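Local coordinates for protein 6-pyruvoyl tetrahydropterin synthase (Plasmodium falciparum, PDB 1Y13) that belongs to the 6-pyruvoyl tetrahydropterin synthase family, a zinc-containing alpha/beta protein that assembles from six subunits and binds biopterin in pockets at subunit interfaces, at residues Y68-F72 / S73-E77; S153-S157 / R158-Y162. All blocks are in the same frame, centred on the assembly; numbering follows the deposited sequence.

Contact 1: Y68-F72 / S73-E77; sequences YVIDF and SILKE. With BIO (biopterin), chain G.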
ATOM      1  N   TYR A  68      10.787   4.012 -25.626  1.00 56.17           N
ATOM      2  CA  TYR A  68      10.342   4.743 -24.448  1.00 55.92           C
ATOM      3  C   TYR A  68       9.528   5.991 -24.776  1.00 56.72           C
ATOM      4  O   TYR A  68       9.739   6.613 -25.818  1.00 55.26           O
ATOM      5  CB  TYR A  68      11.550   5.253 -23.660  1.00 49.80           C
ATOM      6  CG  TYR A  68      12.547   4.237 -23.176  1.00 49.75           C
ATOM      7  CD1 TYR A  68      12.178   2.914 -22.906  1.00 43.99           C
ATOM      8  CD2 TYR A  68      13.869   4.609 -22.957  1.00 43.83           C
ATOM      9  CE1 TYR A  68      13.116   1.999 -22.434  1.00 48.58           C
ATOM     10  CE2 TYR A  68      14.809   3.701 -22.478  1.00 48.63           C
ATOM     11  CZ  TYR A  68      14.433   2.398 -22.224  1.00 48.32           C
ATOM     12  OH  TYR A  68      15.372   1.499 -21.751  1.00 51.49           O
ATOM     13  N   VAL A  69       8.641   6.388 -23.861  1.00 56.17           N
ATOM     14  CA  VAL A  69       8.151   7.758 -23.866  1.00 56.71           C
ATOM     15  C   VAL A  69       9.354   8.642 -23.516  1.00 57.75           C
ATOM     16  O   VAL A  69       9.691   9.570 -24.251  1.00 57.22           O
ATOM     17  CB  VAL A  69       6.995   7.989 -22.869  1.00 54.65           C
ATOM     18  CG1 VAL A  69       6.710   9.485 -22.701  1.00 53.49           C
ATOM     19  CG2 VAL A  69       5.743   7.264 -23.326  1.00 52.94           C
ATOM     20  N   ILE A  70       9.980   8.309 -22.386  1.00 57.11           N
ATOM     21  CA  ILE A  70      11.264   8.829 -21.904  1.00 56.77           C
ATOM     22  C   ILE A  70      11.790   7.790 -20.884  1.00 56.47           C
ATOM     23  O   ILE A  70      10.996   7.092 -20.259  1.00 55.73           O
ATOM     24  CB  ILE A  70      11.152  10.282 -21.283  1.00 53.07           C
ATOM     25  CG1 ILE A  70      12.531  10.885 -20.991  1.00 56.10           C
ATOM     26  CG2 ILE A  70      10.275  10.331 -20.018  1.00 47.49           C
ATOM     27  CD1 ILE A  70      12.543  12.404 -20.912  1.00 58.97           C
ATOM     28  N   ASP A  71      13.110   7.665 -20.757  1.00 56.20           N
ATOM     29  CA  ASP A  71      13.735   6.731 -19.808  1.00 56.86           C
ATOM     30  C   ASP A  71      13.260   6.985 -18.370  1.00 56.59           C
ATOM     31  O   ASP A  71      13.293   8.110 -17.903  1.00 54.83           O
ATOM     32  CB  ASP A  71      15.260   6.848 -19.882  1.00 55.81           C
ATOM     33  CG  ASP A  71      15.984   5.588 -19.387  1.00 54.82           C
ATOM     34  OD1 ASP A  71      15.559   4.988 -18.385  1.00 55.05           O
ATOM     35  OD2 ASP A  71      16.993   5.191 -20.004  1.00 58.75           O
ATOM     36  N   PHE A  72      12.792   5.942 -17.688  1.00 56.60           N
ATOM     37  CA  PHE A  72      12.363   6.073 -16.294  1.00 57.51           C
ATOM     38  C   PHE A  72      13.499   6.682 -15.453  1.00 56.95           C
ATOM     39  O   PHE A  72      13.244   7.516 -14.597  1.00 56.85           O
ATOM     40  CB  PHE A  72      11.996   4.722 -15.675  1.00 54.89           C
ATOM     41  CG  PHE A  72      10.676   4.138 -16.141  1.00 53.73           C
ATOM     42  CD1 PHE A  72       9.498   4.865 -16.058  1.00 50.25           C
ATOM     43  CD2 PHE A  72      10.608   2.802 -16.532  1.00 46.94           C
ATOM     44  CE1 PHE A  72       8.294   4.294 -16.444  1.00 52.19           C
ATOM     45  CE2 PHE A  72       9.406   2.219 -16.914  1.00 50.58           C
ATOM     46  CZ  PHE A  72       8.250   2.964 -16.890  1.00 46.43           C
ATOM     47  N   SER A  73      14.745   6.277 -15.718  1.00 56.18           N
ATOM     48  CA  SER A  73      15.902   6.755 -14.942  1.00 57.68           C
ATOM     49  C   SER A  73      16.117   8.271 -14.991  1.00 57.45           C
ATOM     50  O   SER A  73      16.561   8.862 -14.019  1.00 57.23           O
ATOM     51  CB  SER A  73      17.182   6.030 -15.352  1.00 56.51           C
ATOM     52  OG  SER A  73      17.585   6.472 -16.630  1.00 64.25           O
ATOM     53  N   ILE A  74      15.789   8.900 -16.113  1.00 57.36           N
ATOM     54  CA  ILE A  74      15.828  10.359 -16.189  1.00 57.84           C
ATOM     55  C   ILE A  74      14.792  10.997 -15.227  1.00 58.64           C
ATOM     56  O   ILE A  74      15.095  11.946 -14.501  1.00 58.77           O
ATOM     57  CB  ILE A  74      15.617  10.848 -17.642  1.00 59.96           C
ATOM     58  CG1 ILE A  74      16.778  10.367 -18.533  1.00 57.04           C
ATOM     59  CG2 ILE A  74      15.444  12.372 -17.682  1.00 57.98           C
ATOM     60  CD1 ILE A  74      16.584  10.620 -20.034  1.00 55.07           C
ATOM     61  N   LEU A  75      13.569  10.483 -15.230  1.00 58.29           N
ATOM     62  CA  LEU A  75      12.536  11.048 -14.373  1.00 57.59           C
ATOM     63  C   LEU A  75      12.901  10.867 -12.906  1.00 57.18           C
ATOM     64  O   LEU A  75      12.724  11.788 -12.104  1.00 58.59           O
ATOM     65  CB  LEU A  75      11.156  10.442 -14.668  1.00 56.48           C
ATOM     66  CG  LEU A  75      10.618  10.447 -16.107  1.00 63.34           C
ATOM     67  CD1 LEU A  75       9.232   9.851 -16.149  1.00 60.26           C
ATOM     68  CD2 LEU A  75      10.602  11.853 -16.687  1.00 61.20           C
ATOM     69  N   LYS A  76      13.421   9.696 -12.552  1.00 56.28           N
ATOM     70  CA  LYS A  76      13.769   9.418 -11.157  1.00 57.47           C
ATOM     71  C   LYS A  76      14.887  10.322 -10.665  1.00 58.55           C
ATOM     72  O   LYS A  76      14.806  10.873  -9.560  1.00 56.72           O
ATOM     73  CB  LYS A  76      14.173   7.965 -10.953  1.00 59.43           C
ATOM     74  CG  LYS A  76      13.006   7.006 -11.060  1.00 68.20           C
ATOM     75  CD  LYS A  76      13.506   5.568 -10.912  1.00 76.09           C
ATOM     76  CE  LYS A  76      12.357   4.610 -10.644  1.00 72.69           C
ATOM     77  NZ  LYS A  76      11.889   4.608  -9.223  1.00 69.48           N
ATOM     78  N   GLU A  77      15.912  10.480 -11.504  1.00 57.18           N
ATOM     79  CA  GLU A  77      17.089  11.289 -11.169  1.00 58.40           C
ATOM     80  C   GLU A  77      16.674  12.747 -10.959  1.00 58.63           C
ATOM     81  O   GLU A  77      17.140  13.392 -10.022  1.00 58.39           O
ATOM     82  CB  GLU A  77      18.170  11.148 -12.256  1.00 55.51           C
ATOM     83  CG  GLU A  77      19.409  11.996 -12.060  1.00 65.34           C
ATOM     84  CD  GLU A  77      20.257  12.099 -13.326  1.00 68.47           C
TER
HETATM   85  N1  BIO G 175      12.258   3.419 -19.240  1.00 55.02           N
HETATM   86  N2  BIO G 175      10.366   4.434 -20.093  1.00 53.54           N
HETATM   87  C2  BIO G 175      11.041   3.289 -19.802  1.00 56.14           C
HETATM   88  N3  BIO G 175      10.515   2.065 -20.066  1.00 53.66           N
HETATM   89  C4  BIO G 175      11.187   0.918 -19.802  1.00 52.48           C
HETATM   90  O4  BIO G 175      10.710  -0.200 -20.046  1.00 55.69           O
HETATM   91  C4A BIO G 175      12.513   0.983 -19.160  1.00 55.45           C
HETATM   92  C8A BIO G 175      12.998   2.329 -18.902  1.00 55.82           C
HETATM   93  N8  BIO G 175      14.196   2.448 -18.331  1.00 62.63           N
HETATM   94  C7  BIO G 175      14.933   1.382 -18.017  1.00 60.76           C
HETATM   95  C6  BIO G 175      14.502   0.105 -18.220  1.00 57.61           C
HETATM   96  N5  BIO G 175      13.278  -0.085 -18.821  1.00 62.09           N
HETATM   97  C9  BIO G 175      15.446  -1.023 -17.843  1.00 66.43           C
HETATM   98  O9  BIO G 175      15.123  -2.291 -18.468  1.00 61.11           O
HETATM   99  C10 BIO G 175      15.642  -1.415 -16.362  1.00 77.65           C
HETATM  100  O10 BIO G 175      14.420  -1.897 -15.728  1.00 63.40           O
HETATM  101  C11 BIO G 175      16.511  -0.393 -15.607  1.00 77.71           C

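Contact 2: S153-S157 / R158-Y162; sequences SLLKS and RHIHY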
ATOM      1  N   SER A 153      13.744  21.619 -23.988  1.00 58.89           N
ATOM      2  CA  SER A 153      14.054  21.260 -25.382  1.00 58.14           C
ATOM      3  C   SER A 153      14.245  19.751 -25.579  1.00 58.41           C
ATOM      4  O   SER A 153      13.956  19.226 -26.663  1.00 59.01           O
ATOM      5  CB  SER A 153      15.275  22.033 -25.906  1.00 65.11           C
ATOM      6  OG  SER A 153      16.483  21.541 -25.346  1.00 70.14           O
ATOM      7  N   LEU A 154      14.747  19.071 -24.542  1.00 59.04           N
ATOM      8  CA  LEU A 154      14.741  17.600 -24.494  1.00 58.88           C
ATOM      9  C   LEU A 154      13.310  17.090 -24.608  1.00 57.68           C
ATOM     10  O   LEU A 154      13.004  16.251 -25.463  1.00 58.32           O
ATOM     11  CB  LEU A 154      15.366  17.045 -23.197  1.00 61.24           C
ATOM     12  CG  LEU A 154      15.182  15.513 -23.027  1.00 62.81           C
ATOM     13  CD1 LEU A 154      15.999  14.699 -24.070  1.00 62.39           C
ATOM     14  CD2 LEU A 154      15.521  15.067 -21.609  1.00 65.74           C
ATOM     15  N   LEU A 155      12.439  17.606 -23.749  1.00 57.85           N
ATOM     16  CA  LEU A 155      11.040  17.203 -23.748  1.00 57.67           C
ATOM     17  C   LEU A 155      10.392  17.396 -25.116  1.00 58.11           C
ATOM     18  O   LEU A 155       9.686  16.505 -25.599  1.00 58.95           O
ATOM     19  CB  LEU A 155      10.257  17.938 -22.651  1.00 57.43           C
ATOM     20  CG  LEU A 155      10.836  17.734 -21.253  1.00 61.10           C
ATOM     21  CD1 LEU A 155      10.231  18.709 -20.256  1.00 60.36           C
ATOM     22  CD2 LEU A 155      10.714  16.258 -20.762  1.00 56.22           C
ATOM     23  N   LYS A 156      10.659  18.537 -25.750  1.00 57.80           N
ATOM     24  CA  LYS A 156      10.128  18.831 -27.078  1.00 58.07           C
ATOM     25  C   LYS A 156      10.667  17.935 -28.184  1.00 57.58           C
ATOM     26  O   LYS A 156       9.938  17.608 -29.119  1.00 57.85           O
ATOM     27  CB  LYS A 156      10.382  20.292 -27.474  1.00 61.68           C
ATOM     28  CG  LYS A 156       9.763  21.324 -26.539  1.00 71.95           C
ATOM     29  CD  LYS A 156       8.259  21.119 -26.304  1.00 71.95           C
ATOM     30  CE  LYS A 156       7.603  22.447 -25.882  1.00 74.01           C
ATOM     31  NZ  LYS A 156       7.725  23.471 -26.986  1.00 69.62           N
ATOM     32  N   SER A 157      11.949  17.581 -28.118  1.00 57.45           N
ATOM     33  CA  SER A 157      12.530  16.679 -29.126  1.00 58.12           C
ATOM     34  C   SER A 157      11.901  15.268 -29.058  1.00 58.07           C
ATOM     35  O   SER A 157      11.824  14.557 -30.064  1.00 57.75           O
ATOM     36  CB  SER A 157      14.058  16.604 -28.985  1.00 59.07           C
ATOM     37  OG  SER A 157      14.442  16.079 -27.718  1.00 62.03           O
ATOM     38  N   ARG A 158      11.444  14.880 -27.867  1.00 57.79           N
ATOM     39  CA  ARG A 158      10.767  13.598 -27.677  1.00 57.84           C
ATOM     40  C   ARG A 158       9.250  13.725 -27.847  1.00 57.53           C
ATOM     41  O   ARG A 158       8.525  12.745 -27.749  1.00 58.41           O
ATOM     42  CB  ARG A 158      11.150  12.973 -26.322  1.00 53.84           C
ATOM     43  CG  ARG A 158      12.654  12.674 -26.241  1.00 54.20           C
ATOM     44  CD  ARG A 158      13.039  11.775 -25.083  1.00 55.20           C
ATOM     45  NE  ARG A 158      12.395  10.463 -25.162  1.00 49.30           N
ATOM     46  CZ  ARG A 158      12.935   9.352 -25.660  1.00 50.28           C
ATOM     47  NH1 ARG A 158      14.170   9.341 -26.143  1.00 47.32           N
ATOM     48  NH2 ARG A 158      12.225   8.228 -25.650  1.00 48.88           N
ATOM     49  N   HIS A 159       8.785  14.939 -28.110  1.00 56.81           N
ATOM     50  CA  HIS A 159       7.355  15.218 -28.327  1.00 57.76           C
ATOM     51  C   HIS A 159       6.494  14.995 -27.078  1.00 57.68           C
ATOM     52  O   HIS A 159       5.316  14.627 -27.171  1.00 56.73           O
ATOM     53  CB  HIS A 159       6.792  14.421 -29.504  1.00 53.81           C
ATOM     54  CG  HIS A 159       7.297  14.863 -30.843  1.00 63.66           C
ATOM     55  ND1 HIS A 159       7.010  16.101 -31.378  1.00 62.30           N
ATOM     56  CD2 HIS A 159       8.018  14.205 -31.784  1.00 63.17           C
ATOM     57  CE1 HIS A 159       7.555  16.199 -32.578  1.00 65.02           C
ATOM     58  NE2 HIS A 159       8.169  15.060 -32.850  1.00 68.33           N
ATOM     59  N   ILE A 160       7.093  15.236 -25.924  1.00 56.24           N
ATOM     60  CA  ILE A 160       6.374  15.254 -24.651  1.00 57.54           C
ATOM     61  C   ILE A 160       5.585  16.572 -24.569  1.00 58.44           C
ATOM     62  O   ILE A 160       6.153  17.655 -24.778  1.00 57.81           O
ATOM     63  CB  ILE A 160       7.360  15.080 -23.480  1.00 53.86           C
ATOM     64  CG1 ILE A 160       7.872  13.626 -23.478  1.00 54.57           C
ATOM     65  CG2 ILE A 160       6.703  15.448 -22.125  1.00 50.48           C
ATOM     66  CD1 ILE A 160       9.251  13.444 -22.877  1.00 61.32           C
ATOM     67  N   HIS A 161       4.282  16.478 -24.312  1.00 57.15           N
ATOM     68  CA  HIS A 161       3.405  17.654 -24.416  1.00 57.44           C
ATOM     69  C   HIS A 161       2.673  17.976 -23.119  1.00 58.00           C
ATOM     70  O   HIS A 161       1.960  18.974 -23.034  1.00 58.45           O
ATOM     71  CB  HIS A 161       2.423  17.530 -25.608  1.00 59.31           C
ATOM     72  CG  HIS A 161       1.687  16.221 -25.657  1.00 62.47           C
ATOM     73  ND1 HIS A 161       2.252  15.066 -26.157  1.00 63.18           N
ATOM     74  CD2 HIS A 161       0.440  15.883 -25.250  1.00 62.68           C
ATOM     75  CE1 HIS A 161       1.384  14.073 -26.059  1.00 64.67           C
ATOM     76  NE2 HIS A 161       0.276  14.541 -25.514  1.00 67.74           N
ATOM     77  N   TYR A 162       2.882  17.155 -22.095  1.00 57.29           N
ATOM     78  CA  TYR A 162       2.137  17.304 -20.858  1.00 56.87           C
ATOM     79  C   TYR A 162       2.925  16.717 -19.704  1.00 57.40           C
ATOM     80  O   TYR A 162       3.508  15.647 -19.822  1.00 55.92           O
ATOM     81  CB  TYR A 162       0.770  16.631 -20.984  1.00 54.69           C
ATOM     82  CG  TYR A 162      -0.059  16.614 -19.717  1.00 56.12           C
ATOM     83  CD1 TYR A 162      -0.879  17.688 -19.384  1.00 56.17           C
ATOM     84  CD2 TYR A 162      -0.036  15.517 -18.872  1.00 56.27           C
ATOM     85  CE1 TYR A 162      -1.648  17.668 -18.240  1.00 56.39           C
ATOM     86  CE2 TYR A 162      -0.807  15.481 -17.727  1.00 58.72           C
ATOM     87  CZ  TYR A 162      -1.605  16.560 -17.418  1.00 56.66           C
ATOM     88  OH  TYR A 162      -2.370  16.526 -16.281  1.00 60.90           O
TER

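Contact 1: Y68-F72 / S73-E77
D71 occupies the N-cap position of the helix that begins at F72, and its carboxylate reaches forward to S73. OD1 of D71 accepts from S73 N at 3.1 Å, the donor lying above the carboxylate plane, and takes a second, weak bond from S73 OG. With chi1 at -157°, CG of D71 is carried away from its own backbone N, which brings OD1 over the first turn. The helical pattern then sets in with K76 N bonded to F72 O at 3.0 Å.

Apolar contacts add to the cap. CG2 of I70 rests on CD2 of L75 at 3.7 Å, and the I70 and I74 side chains cross at about a right angle, CG1 of I70 lying 4.2 Å from CD1 of I74.

Biopterin is held by backbone and rings together. Its N2 donates to I70 O at 2.7 Å, while F72 N donates to its N1 at 3.0 Å in a nearly straight bond of 167°. The pterin lies between two aromatic rings: C2 sits 3.3 Å above the plane of the F72 ring, offset toward its rim, and Y68 covers the other pterin face. E136 of the second subunit also bonds the ligand.

Because OD1 of D71 also lies 2.9 Å from biopterin N8, the carboxylate that caps the helix borders the pterin as well, which probably ties the start of the helix to the shape of the pocket.

Contact 2: S153-S157 / R158-Y162
L155 and I160 meet across the end of helix 152-157, where the chain folds back against the last turn. CD2 of L155 touches CD1 of I160 at 3.8 Å, the two side chains crossing obliquely. The backbone brings them together: I160 N donates to L155 O at 2.9 Å, and H159 N makes a weak bond to K156 O. Positive phi at H159 (66°) completes a Schellman motif, with this apolar pair packed across it.

One residue earlier, L154 O is gripped twice, by R158 N at 3.2 Å and by the hydroxyl OG of S157 at 2.7 Å. A chi1 of 62° places OG of S157 between its backbone N and carbonyl carbon, turning the hydroxyl back toward this carbonyl. Over one face of the H159 imidazole lies K156 O, offset toward the rim, while H159 O accepts from ND1 of H161 at 3.3 Å, a bond that lies in the plane of the H161 ring.

The aliphatic part of R158 passes L154, its CD standing 4.3 Å from CD1 of the leucine. Its guanidinium then leads away to a salt bridge with D66 and a hydrogen bond to V69 O, while R64, from the same loop after strand 49-62, bonds S157 O and also holds the last turn.

Beyond the turn, H161 and Y162 pair through their backbones with R60 of strand 49-62, leading the chain from helix 152-157 into strand 162-168. I160 packs on V59 of strand 49-62, and L155 on the C-terminal I181.

Overall arrangement
From the N terminus, the chain runs through strand 49-62 into the loop that contact 1 closes at the start of helix 72-86. Contact 2 comes much later, turning the chain from the end of helix 152-157 into strand 162-168. The two are in series, neither nested nor crossed, yet their centres lie about 13 Å apart. R158 and I160 of contact 2 both reach the 68-72 loop, CD1 of I160 packing on CD1 of I70 at 4.0 Å. One helix start and one helix end thus meet beside strand 49-62, contact 1 lining the biopterin pocket, and the R158 side chain of contact 2 about 7 Å from the ligand.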